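Local coordinates for Rho GTPase-activating protein 15 (Homo sapiens, PDB 3BYI), which switches off Rho-type GTPases, including RAC1, by stimulating their conversion to the GDP-bound state, an activity carried by the RhoGAP domain described here, at residues 36-41 with 77-82; 70-75 with 84-89; 107-112 with 141-146; 111-116 with 178-183. All coordinates share one frame; numbering follows the deposited sequence.

Contact 1. Residues 36-41 with 77-82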
# COMPACT_ATOMS: atom_id res chain seq x y z
N PRO A 36 -5.26 -3.60 8.22
CA PRO A 36 -4.28 -3.52 9.29
C PRO A 36 -4.24 -2.16 10.00
O PRO A 36 -4.23 -1.11 9.37
CB PRO A 36 -2.95 -3.78 8.58
CG PRO A 36 -3.30 -4.49 7.34
CD PRO A 36 -4.63 -3.96 6.93
N TRP A 37 -4.19 -2.21 11.31
CA TRP A 37 -4.02 -1.01 12.13
C TRP A 37 -2.87 -0.12 11.66
O TRP A 37 -3.00 1.09 11.70
CB TRP A 37 -3.79 -1.37 13.60
CG TRP A 37 -5.05 -1.68 14.24
CD1 TRP A 37 -5.50 -2.90 14.62
CD2 TRP A 37 -6.09 -0.76 14.50
NE1 TRP A 37 -6.77 -2.80 15.12
CE2 TRP A 37 -7.15 -1.49 15.07
CE3 TRP A 37 -6.23 0.62 14.33
CZ2 TRP A 37 -8.33 -0.87 15.50
CZ3 TRP A 37 -7.39 1.22 14.72
CH2 TRP A 37 -8.44 0.48 15.30
N PHE A 38 -1.74 -0.71 11.26
CA PHE A 38 -0.58 0.09 10.88
C PHE A 38 -0.89 0.93 9.63
O PHE A 38 -0.44 2.06 9.52
CB PHE A 38 0.66 -0.75 10.64
CG PHE A 38 1.87 0.07 10.21
CD1 PHE A 38 2.47 0.97 11.09
CD2 PHE A 38 2.42 -0.05 8.94
CE1 PHE A 38 3.62 1.69 10.71
CE2 PHE A 38 3.51 0.68 8.57
CZ PHE A 38 4.12 1.54 9.46
N VAL A 39 -1.65 0.34 8.70
CA VAL A 39 -2.08 1.03 7.51
C VAL A 39 -2.99 2.24 7.87
O VAL A 39 -2.87 3.32 7.31
CB VAL A 39 -2.79 0.06 6.51
CG1 VAL A 39 -3.48 0.85 5.34
CG2 VAL A 39 -1.80 -1.00 5.98
N LYS A 40 -3.91 2.04 8.80
CA LYS A 40 -4.80 3.11 9.19
C LYS A 40 -4.06 4.20 9.99
O LYS A 40 -4.36 5.38 9.88
CB LYS A 40 -6.00 2.55 9.93
CG LYS A 40 -6.89 1.67 9.06
CD LYS A 40 -8.21 1.25 9.78
CE LYS A 40 -8.00 0.32 10.92
NZ LYS A 40 -9.31 -0.19 11.50
N GLN A 41 -3.08 3.80 10.80
CA GLN A 41 -2.26 4.77 11.52
C GLN A 41 -1.47 5.68 10.58
O GLN A 41 -1.32 6.87 10.85
CB GLN A 41 -1.21 4.09 12.37
CG GLN A 41 -1.60 3.92 13.75
CD GLN A 41 -0.43 3.64 14.62
OE1 GLN A 41 0.16 2.56 14.55
NE2 GLN A 41 -0.07 4.61 15.48
N GLU A 77 5.40 -2.75 19.84
CA GLU A 77 5.42 -1.67 20.81
C GLU A 77 4.30 -0.71 20.43
O GLU A 77 3.78 -0.75 19.31
CB GLU A 77 6.78 -0.95 20.83
CG GLU A 77 7.99 -1.89 21.04
N LYS A 78 3.92 0.14 21.38
CA LYS A 78 2.96 1.21 21.12
C LYS A 78 3.60 2.23 20.17
O LYS A 78 4.73 2.66 20.37
CB LYS A 78 2.41 1.83 22.41
CG LYS A 78 3.37 2.40 23.39
CD LYS A 78 2.61 2.91 24.61
CE LYS A 78 3.37 4.00 25.37
NZ LYS A 78 3.86 3.52 26.69
N LEU A 79 2.92 2.53 19.08
CA LEU A 79 3.40 3.50 18.13
C LEU A 79 2.56 4.78 18.29
O LEU A 79 1.33 4.72 18.30
CB LEU A 79 3.33 2.95 16.70
CG LEU A 79 3.91 3.83 15.60
CD1 LEU A 79 5.39 4.10 15.88
CD2 LEU A 79 3.68 3.17 14.26
N ASN A 80 3.24 5.92 18.41
CA ASN A 80 2.61 7.23 18.36
C ASN A 80 3.28 8.07 17.27
O ASN A 80 4.39 8.57 17.44
CB ASN A 80 2.75 7.95 19.73
CG ASN A 80 2.06 9.31 19.77
OD1 ASN A 80 1.89 9.96 18.75
ND2 ASN A 80 1.67 9.75 20.96
N LEU A 81 2.60 8.26 16.14
CA LEU A 81 3.18 8.98 15.01
C LEU A 81 3.25 10.50 15.23
O LEU A 81 3.82 11.24 14.39
CB LEU A 81 2.45 8.59 13.72
CG LEU A 81 2.67 7.13 13.24
CD1 LEU A 81 1.94 6.84 11.88
CD2 LEU A 81 4.15 6.83 13.09
N ASP A 82 2.75 10.99 16.36
CA ASP A 82 2.97 12.40 16.74
C ASP A 82 4.29 12.61 17.49
O ASP A 82 4.68 13.73 17.74
CB ASP A 82 1.81 12.96 17.57
CG ASP A 82 0.55 13.15 16.75
OD1 ASP A 82 0.61 13.73 15.65
OD2 ASP A 82 -0.52 12.72 17.22
O HOH W 1 -0.24 7.52 15.69

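Contact 2. Residues 70-75 with 84-89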
# COMPACT_ATOMS: atom_id res chain seq x y z
N ARG A 70 9.66 0.41 11.34
CA ARG A 70 9.33 -1.00 11.08
C ARG A 70 9.66 -1.91 12.26
O ARG A 70 8.87 -2.78 12.63
CB ARG A 70 10.12 -1.47 9.87
CG ARG A 70 10.04 -2.93 9.55
CD ARG A 70 10.86 -3.17 8.35
NE ARG A 70 10.89 -4.54 7.93
CZ ARG A 70 11.60 -5.49 8.53
NH1 ARG A 70 12.33 -5.21 9.59
NH2 ARG A 70 11.59 -6.73 8.07
N PHE A 71 10.82 -1.69 12.86
CA PHE A 71 11.25 -2.52 13.98
C PHE A 71 10.31 -2.38 15.18
O PHE A 71 9.90 -3.37 15.80
CB PHE A 71 12.64 -2.13 14.45
CG PHE A 71 13.14 -3.00 15.58
CD1 PHE A 71 13.81 -4.19 15.30
CD2 PHE A 71 12.91 -2.65 16.91
CE1 PHE A 71 14.27 -5.01 16.32
CE2 PHE A 71 13.38 -3.47 17.95
CZ PHE A 71 14.05 -4.65 17.65
N ILE A 72 10.03 -1.14 15.54
CA ILE A 72 9.11 -0.84 16.64
C ILE A 72 7.75 -1.52 16.38
O ILE A 72 7.15 -2.12 17.27
CB ILE A 72 8.93 0.70 16.84
CG1 ILE A 72 10.16 1.29 17.56
CG2 ILE A 72 7.66 0.99 17.58
CD1 ILE A 72 10.20 2.86 17.55
N VAL A 73 7.27 -1.45 15.15
CA VAL A 73 5.98 -2.06 14.80
C VAL A 73 6.05 -3.60 14.89
O VAL A 73 5.11 -4.27 15.38
CB VAL A 73 5.52 -1.64 13.38
CG1 VAL A 73 4.30 -2.47 12.90
CG2 VAL A 73 5.20 -0.14 13.32
N ASN A 74 7.15 -4.17 14.40
CA ASN A 74 7.38 -5.60 14.49
C ASN A 74 7.50 -6.10 15.94
O ASN A 74 7.04 -7.21 16.26
CB ASN A 74 8.63 -6.02 13.67
CG ASN A 74 8.31 -6.42 12.23
OD1 ASN A 74 7.17 -6.69 11.89
ND2 ASN A 74 9.33 -6.48 11.39
N GLN A 75 8.11 -5.28 16.80
CA GLN A 75 8.19 -5.55 18.24
C GLN A 75 6.84 -5.44 18.93
O GLN A 75 6.74 -5.66 20.13
CB GLN A 75 9.21 -4.61 18.93
CG GLN A 75 10.69 -4.93 18.68
CD GLN A 75 11.09 -6.33 19.12
OE1 GLN A 75 10.75 -7.33 18.44
NE2 GLN A 75 11.83 -6.43 20.24
N SER A 84 8.19 13.13 18.01
CA SER A 84 9.11 13.93 17.23
C SER A 84 10.00 13.08 16.33
O SER A 84 10.42 13.54 15.26
CB SER A 84 9.96 14.83 18.15
OG SER A 84 10.73 14.06 19.03
N GLN A 85 10.25 11.84 16.74
CA GLN A 85 11.03 10.89 15.96
C GLN A 85 10.43 10.67 14.57
O GLN A 85 11.17 10.43 13.62
CB GLN A 85 11.12 9.55 16.69
CG GLN A 85 12.03 8.52 16.05
CD GLN A 85 12.20 7.26 16.91
OE1 GLN A 85 11.52 7.10 17.95
NE2 GLN A 85 13.09 6.36 16.47
N TRP A 86 9.11 10.78 14.45
CA TRP A 86 8.40 10.56 13.17
C TRP A 86 7.95 11.86 12.50
O TRP A 86 7.03 11.85 11.68
CB TRP A 86 7.21 9.62 13.39
CG TRP A 86 7.54 8.52 14.33
CD1 TRP A 86 6.99 8.30 15.57
CD2 TRP A 86 8.57 7.56 14.17
NE1 TRP A 86 7.59 7.23 16.16
CE2 TRP A 86 8.57 6.76 15.33
CE3 TRP A 86 9.51 7.29 13.17
CZ2 TRP A 86 9.47 5.70 15.50
CZ3 TRP A 86 10.40 6.24 13.34
CH2 TRP A 86 10.37 5.47 14.49
N GLU A 87 8.61 12.98 12.81
CA GLU A 87 8.19 14.30 12.35
C GLU A 87 8.27 14.51 10.84
O GLU A 87 7.52 15.28 10.28
CB GLU A 87 8.98 15.41 13.05
CG GLU A 87 10.48 15.44 12.72
N ASP A 88 9.16 13.79 10.18
CA ASP A 88 9.23 13.81 8.71
C ASP A 88 8.17 12.84 8.19
O ASP A 88 8.29 11.64 8.36
CB ASP A 88 10.68 13.44 8.28
CG ASP A 88 10.86 13.37 6.78
OD1 ASP A 88 9.95 13.73 6.03
OD2 ASP A 88 11.93 12.91 6.35
N ILE A 89 7.09 13.38 7.62
CA ILE A 89 5.97 12.55 7.13
C ILE A 89 6.39 11.62 5.99
O ILE A 89 5.66 10.68 5.65
CB ILE A 89 4.76 13.41 6.68
CG1 ILE A 89 3.51 12.55 6.52
CG2 ILE A 89 5.10 14.24 5.40
CD1 ILE A 89 3.01 11.89 7.77

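Contact 3. Residues 107-112 with 141-146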
# COMPACT_ATOMS: atom_id res chain seq x y z
N LEU A 107 -1.04 -6.72 -2.50
CA LEU A 107 -2.43 -6.35 -2.19
C LEU A 107 -3.39 -6.86 -3.27
O LEU A 107 -4.48 -7.33 -2.97
CB LEU A 107 -2.57 -4.84 -2.04
CG LEU A 107 -3.94 -4.27 -1.59
CD1 LEU A 107 -4.39 -4.87 -0.27
CD2 LEU A 107 -3.92 -2.72 -1.52
N PHE A 108 -2.97 -6.72 -4.52
CA PHE A 108 -3.69 -7.27 -5.65
C PHE A 108 -3.18 -8.70 -5.83
O PHE A 108 -2.02 -8.88 -6.27
CB PHE A 108 -3.37 -6.46 -6.91
CG PHE A 108 -4.03 -5.12 -6.95
CD1 PHE A 108 -3.59 -4.07 -6.13
CD2 PHE A 108 -5.08 -4.89 -7.81
CE1 PHE A 108 -4.20 -2.84 -6.16
CE2 PHE A 108 -5.71 -3.66 -7.84
CZ PHE A 108 -5.26 -2.63 -7.03
N PRO A 109 -4.01 -9.71 -5.48
CA PRO A 109 -3.46 -11.04 -5.57
C PRO A 109 -3.05 -11.42 -7.00
O PRO A 109 -3.70 -11.04 -7.98
CB PRO A 109 -4.60 -11.94 -5.05
CG PRO A 109 -5.50 -11.00 -4.25
CD PRO A 109 -5.41 -9.73 -5.02
N TYR A 110 -1.95 -12.15 -7.06
CA TYR A 110 -1.45 -12.75 -8.29
C TYR A 110 -2.55 -13.51 -9.06
O TYR A 110 -2.62 -13.44 -10.29
CB TYR A 110 -0.32 -13.76 -7.97
CG TYR A 110 0.95 -13.27 -7.26
CD1 TYR A 110 1.77 -12.30 -7.85
CD2 TYR A 110 1.36 -13.84 -6.04
CE1 TYR A 110 2.95 -11.88 -7.22
CE2 TYR A 110 2.56 -13.44 -5.40
CZ TYR A 110 3.34 -12.44 -6.00
OH TYR A 110 4.51 -12.00 -5.36
N SER A 111 -3.40 -14.27 -8.35
CA SER A 111 -4.50 -14.99 -9.04
C SER A 111 -5.45 -14.03 -9.77
O SER A 111 -6.03 -14.39 -10.80
CB SER A 111 -5.26 -15.90 -8.09
OG SER A 111 -5.80 -15.22 -6.98
N PHE A 112 -5.59 -12.79 -9.29
CA PHE A 112 -6.44 -11.81 -9.93
C PHE A 112 -5.78 -11.00 -11.06
O PHE A 112 -6.48 -10.39 -11.87
CB PHE A 112 -6.98 -10.84 -8.89
CG PHE A 112 -8.09 -11.39 -8.06
CD1 PHE A 112 -7.86 -12.41 -7.14
CD2 PHE A 112 -9.37 -10.86 -8.17
CE1 PHE A 112 -8.91 -12.91 -6.36
CE2 PHE A 112 -10.41 -11.36 -7.41
CZ PHE A 112 -10.19 -12.38 -6.50
N PRO A 141 -11.96 -10.25 1.79
CA PRO A 141 -12.27 -8.93 2.38
C PRO A 141 -11.07 -8.09 2.85
O PRO A 141 -11.12 -6.87 2.75
CB PRO A 141 -13.19 -9.28 3.57
CG PRO A 141 -13.76 -10.63 3.22
CD PRO A 141 -12.74 -11.34 2.40
N PRO A 142 -10.01 -8.72 3.39
CA PRO A 142 -8.86 -7.87 3.71
C PRO A 142 -8.27 -7.13 2.53
O PRO A 142 -7.81 -6.01 2.70
CB PRO A 142 -7.84 -8.85 4.32
CG PRO A 142 -8.66 -10.01 4.78
CD PRO A 142 -9.78 -10.11 3.80
N ASN A 143 -8.29 -7.72 1.34
CA ASN A 143 -7.70 -7.07 0.15
C ASN A 143 -8.60 -5.96 -0.37
O ASN A 143 -8.16 -4.88 -0.62
CB ASN A 143 -7.40 -8.11 -0.96
CG ASN A 143 -6.48 -9.22 -0.49
OD1 ASN A 143 -6.88 -10.08 0.31
ND2 ASN A 143 -5.25 -9.22 -0.98
N ARG A 144 -9.89 -6.26 -0.50
CA ARG A 144 -10.88 -5.27 -0.86
C ARG A 144 -10.95 -4.10 0.14
O ARG A 144 -10.97 -2.96 -0.25
CB ARG A 144 -12.27 -5.92 -0.92
CG ARG A 144 -13.39 -4.88 -1.06
CD ARG A 144 -14.74 -5.47 -1.40
NE ARG A 144 -15.19 -6.36 -0.36
CZ ARG A 144 -15.11 -7.69 -0.40
NH1 ARG A 144 -14.59 -8.35 -1.43
NH2 ARG A 144 -15.56 -8.36 0.63
N ASP A 145 -11.08 -4.40 1.44
CA ASP A 145 -11.22 -3.34 2.42
C ASP A 145 -9.97 -2.48 2.57
O ASP A 145 -10.08 -1.27 2.81
CB ASP A 145 -11.60 -3.90 3.79
CG ASP A 145 -12.98 -4.49 3.82
OD1 ASP A 145 -13.74 -4.38 2.83
OD2 ASP A 145 -13.29 -5.10 4.86
N THR A 146 -8.80 -3.10 2.47
CA THR A 146 -7.53 -2.36 2.48
C THR A 146 -7.34 -1.47 1.20
O THR A 146 -6.86 -0.33 1.26
CB THR A 146 -6.38 -3.35 2.72
OG1 THR A 146 -6.62 -3.98 3.97
CG2 THR A 146 -4.96 -2.69 2.76

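Contact 4. Residues 111-116 with 178-183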
# COMPACT_ATOMS: atom_id res chain seq x y z
N SER A 111 -3.40 -14.27 -8.35
CA SER A 111 -4.50 -14.99 -9.04
C SER A 111 -5.45 -14.03 -9.77
O SER A 111 -6.03 -14.39 -10.80
CB SER A 111 -5.26 -15.90 -8.09
OG SER A 111 -5.80 -15.22 -6.98
N PHE A 112 -5.59 -12.79 -9.29
CA PHE A 112 -6.44 -11.81 -9.93
C PHE A 112 -5.78 -11.00 -11.06
O PHE A 112 -6.48 -10.39 -11.87
CB PHE A 112 -6.98 -10.84 -8.89
CG PHE A 112 -8.09 -11.39 -8.06
CD1 PHE A 112 -7.86 -12.41 -7.14
CD2 PHE A 112 -9.37 -10.86 -8.17
CE1 PHE A 112 -8.91 -12.91 -6.36
CE2 PHE A 112 -10.41 -11.36 -7.41
CZ PHE A 112 -10.19 -12.38 -6.50
N PHE A 113 -4.46 -11.00 -11.15
CA PHE A 113 -3.77 -10.08 -12.07
C PHE A 113 -4.25 -10.18 -13.54
O PHE A 113 -4.55 -9.15 -14.17
CB PHE A 113 -2.24 -10.25 -11.97
CG PHE A 113 -1.48 -9.31 -12.85
CD1 PHE A 113 -1.55 -7.94 -12.64
CD2 PHE A 113 -0.73 -9.79 -13.92
CE1 PHE A 113 -0.87 -7.05 -13.48
CE2 PHE A 113 -0.05 -8.91 -14.75
CZ PHE A 113 -0.14 -7.54 -14.54
N GLU A 114 -4.35 -11.40 -14.07
CA GLU A 114 -4.84 -11.60 -15.44
C GLU A 114 -6.23 -10.99 -15.62
O GLU A 114 -6.51 -10.38 -16.65
CB GLU A 114 -4.82 -13.07 -15.85
N GLN A 115 -7.09 -11.14 -14.61
CA GLN A 115 -8.46 -10.62 -14.67
C GLN A 115 -8.51 -9.11 -14.65
O GLN A 115 -9.36 -8.55 -15.35
CB GLN A 115 -9.34 -11.17 -13.53
CG GLN A 115 -9.98 -12.59 -13.75
CD GLN A 115 -10.73 -13.14 -12.49
OE1 GLN A 115 -11.96 -12.98 -12.38
NE2 GLN A 115 -10.00 -13.77 -11.53
N PHE A 116 -7.67 -8.47 -13.83
CA PHE A 116 -7.55 -6.97 -13.73
C PHE A 116 -6.97 -6.36 -15.00
O PHE A 116 -7.41 -5.29 -15.44
CB PHE A 116 -6.66 -6.52 -12.55
CG PHE A 116 -7.37 -6.47 -11.19
CD1 PHE A 116 -7.11 -7.40 -10.21
CD2 PHE A 116 -8.29 -5.47 -10.91
CE1 PHE A 116 -7.77 -7.36 -8.96
CE2 PHE A 116 -8.94 -5.40 -9.68
CZ PHE A 116 -8.68 -6.35 -8.70
N THR A 178 4.02 -1.07 -6.18
CA THR A 178 3.87 -1.31 -4.74
C THR A 178 2.71 -2.29 -4.44
O THR A 178 2.83 -3.13 -3.56
CB THR A 178 3.71 0.08 -4.00
OG1 THR A 178 4.94 0.81 -4.05
CG2 THR A 178 3.32 -0.06 -2.57
N LEU A 179 1.62 -2.19 -5.19
CA LEU A 179 0.38 -2.89 -4.89
C LEU A 179 0.11 -4.09 -5.79
O LEU A 179 -0.61 -5.01 -5.40
CB LEU A 179 -0.78 -1.88 -4.93
CG LEU A 179 -0.66 -0.65 -3.99
CD1 LEU A 179 -1.83 0.21 -4.15
CD2 LEU A 179 -0.58 -1.04 -2.55
N LEU A 180 0.67 -4.08 -7.00
CA LEU A 180 0.46 -5.16 -7.96
C LEU A 180 1.74 -5.98 -8.24
O LEU A 180 1.67 -7.18 -8.56
CB LEU A 180 -0.09 -4.59 -9.26
CG LEU A 180 -1.51 -4.01 -9.16
CD1 LEU A 180 -1.63 -2.47 -9.16
CD2 LEU A 180 -2.33 -4.60 -10.27
N ARG A 181 2.91 -5.36 -8.12
CA ARG A 181 4.17 -6.13 -8.17
C ARG A 181 4.25 -7.05 -9.41
O ARG A 181 4.71 -8.18 -9.33
CB ARG A 181 4.31 -6.97 -6.89
CG ARG A 181 5.72 -7.48 -6.54
CD ARG A 181 5.66 -8.40 -5.31
NE ARG A 181 5.28 -7.67 -4.11
CZ ARG A 181 5.03 -8.22 -2.92
NH1 ARG A 181 5.14 -9.53 -2.75
NH2 ARG A 181 4.68 -7.44 -1.90
N ALA A 182 3.82 -6.52 -10.55
CA ALA A 182 3.62 -7.32 -11.77
C ALA A 182 4.79 -7.30 -12.73
O ALA A 182 4.73 -7.97 -13.76
CB ALA A 182 2.33 -6.86 -12.49
N GLU A 183 5.85 -6.56 -12.38
CA GLU A 183 7.03 -6.33 -13.27
C GLU A 183 7.54 -7.63 -13.84
O GLU A 183 7.74 -7.77 -15.07
CB GLU A 183 8.22 -5.67 -12.53
CG GLU A 183 8.02 -4.30 -11.90
CD GLU A 183 7.23 -4.38 -10.61
OE1 GLU A 183 5.99 -4.48 -10.69
OE2 GLU A 183 7.84 -4.36 -9.53

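Contact 1. Residues 36-41 with 77-82
F38 and L79 meet because each sends CG anti to its own backbone nitrogen, with chi1 at 179° and -175° respectively. L79 CD2 thereby arrives at the rim of the phenyl ring, close to the ring plane, 3.8 Å from F38 CE1. The same methyl also lies 3.6 Å from Q41 OE1, so it is wedged between an aromatic edge and an amide. Beyond CG the Q41 chain is extended, and its amide spans the distance from the helix to the loop. There Q41 NE2 donates to L79 O at 3.2 Å, a long and bent bond whose donor stands well above the carbonyl plane (63° out of it). A water accepts a second bond from Q41 NE2 at 2.9 Å and another from L81 N at 3.0 Å, which gives the amide nitrogen two separate links to the loop. These links fasten the beginning of helix 37-49 to the connection between helices 63-74 and 89-102 of the all-helical RhoGAP domain. From N80 to D82 the loop makes an Asx turn, in which N80 OD1 accepts from D82 N at 2.7 Å. From the middle of this turn L81 sends CD1 toward the helix, 3.4 Å from Q41 O. F38 and L79 both also rest on L69 and V73 of helix 63-74, while W86 touches the two leucines.

Contact 2. Residues 70-75 with 84-89
Two residues along the helix from I72, whose CD1 reaches W86, the side-chain oxygen OD1 of N74 is gripped by two backbone N-H groups, those of I19 and F20. These two hydrogen bonds tie the end of the helix to a segment earlier in the chain. The contact proper is apolar and small. I72 CG1 lies anti to the carbonyl carbon, and an extended second torsion (chi2 169°) carries CD1 straight out toward the indole. The methyl arrives in the ring plane, at the edge of the six-membered ring, 3.6 Å from W86 CZ2 and 4.0 Å from W86 CH2. In the RhoGAP domain this joins the last turn of helix 63-74 to the loop that leads into helix 89-102, so the chain folds back on the helix it has just left. Q85 borders the meeting point: its CG sits above one indole face, displaced toward the rim, and its OE1 is at 4.5 Å from I72 CD1. The indole also packs on T65, L69 and V91, while the backbone oxygen of W86 accepts from R49 NH2. D88, two residues on, N-caps helix 89-102 by accepting from H90 N at its OD1.

Contact 3. Residues 107-112 with 141-146
The backbones come nearest at L107 and N143, with CA atoms 5.8 Å apart, where the chain leading into helix 110-120 passes the first turn of helix 141-159. Across this short gap N143 ND2 donates to L107 O at 2.9 Å. The bond is nearly straight, with an N-H...O angle of 173°. The oxygen lies in the amide plane of N143, whereas the donor is tilted 33° from the plane of the carbonyl. With its CG anti to the carbonyl carbon, chi1 -57°, the asparagine leans out of its helix toward the loop. The other end of the amide is also engaged, since OD1 accepts from H25 NE2; bonds at both ends fix which way round the amide lies and satisfy a buried polar group. P109 and N143 approach each other from opposite directions, with P109 CG 3.7 Å from N143 ND2. Beside the hydrogen bond runs an apolar contact in which L107 CD1 lies 3.8 Å from T146 CG2, one helical turn farther on. The same leucine methyl lies 3.8 Å from N143 O, so it rides along the helix backbone as well as the threonine. All the residues that touch here are buried. F108 points away from segment 141-146, yet its ring packs on M147 and F151 farther along helix 141-159 and meets F116 edge-to-face. L107 also packs against L24 and L179; the loop 107-109 thus threads between helices 24-31, 141-159 and 168-180 before helix 110-120 begins.

Contact 4. Residues 111-116 with 178-183
F113 and A182 form the tight part of this contact: the alanine methyl stands over one face of the phenyl ring, with A182 CB 3.3 Å from F113 CZ. It is displaced toward one side of the ring, being 3.4 Å from F113 CE1 but 3.9 Å from F113 CE2. The ring is carried there by a first torsion that sets CG anti to the backbone nitrogen (chi1 -178°), which swings it off helix 110-120 toward the other segment. L180 makes a looser touch. Its CD2 comes to the ring edge, near the plane, at 4.2 Å from F113 CD1, and the two side chains cross at about a right angle. Face and edge of one aromatic group are therefore met by residues on the two sides of R181, which leaves helical geometry with a positive phi (51°) just after helix 168-180. That break lets the chain turn so that L180 and A182 both point toward F113, while the long R181 side chain leads away to the carbonyl oxygen of L103. L180 and A182 are buried and F113 is partly exposed, so any access for solvent lies on the phenylalanine's side. Helix 189-205 adjoins the contact, with Y195 touching F113. Between the two segments themselves the chemistry is wholly apolar, so their mutual fit rests on shape and dispersion, whereas the bond from A182 N to Q196 OE1 probably helps to hold the methyl against the ring face, and Q196 NE2 reaches the neighbouring E183 OE1.

How the contacts relate
Contact 1 closes a loop of 35 residues that contains most of helix 37-49, helix 63-74 and the predicted arginine finger, R58. Contact 2 opens inside that loop and closes after it, at 84-89, so the two cross; they also touch, E77 N probably hydrogen-bonding to I72 O. Contact 3 joins the lead-in of helix 110-120 to helix 141-159 and closes inside the span of contact 4, which shares S111 and F112 with it and joins helix 110-120 to the end of helix 168-180. A probable hydrogen bond from F108 N to L179 O links contacts 3 and 4. P36 packs on T146, bringing contact 1 against contact 3, whereas contacts 2 and 4 lie on opposite sides of the chain's centre.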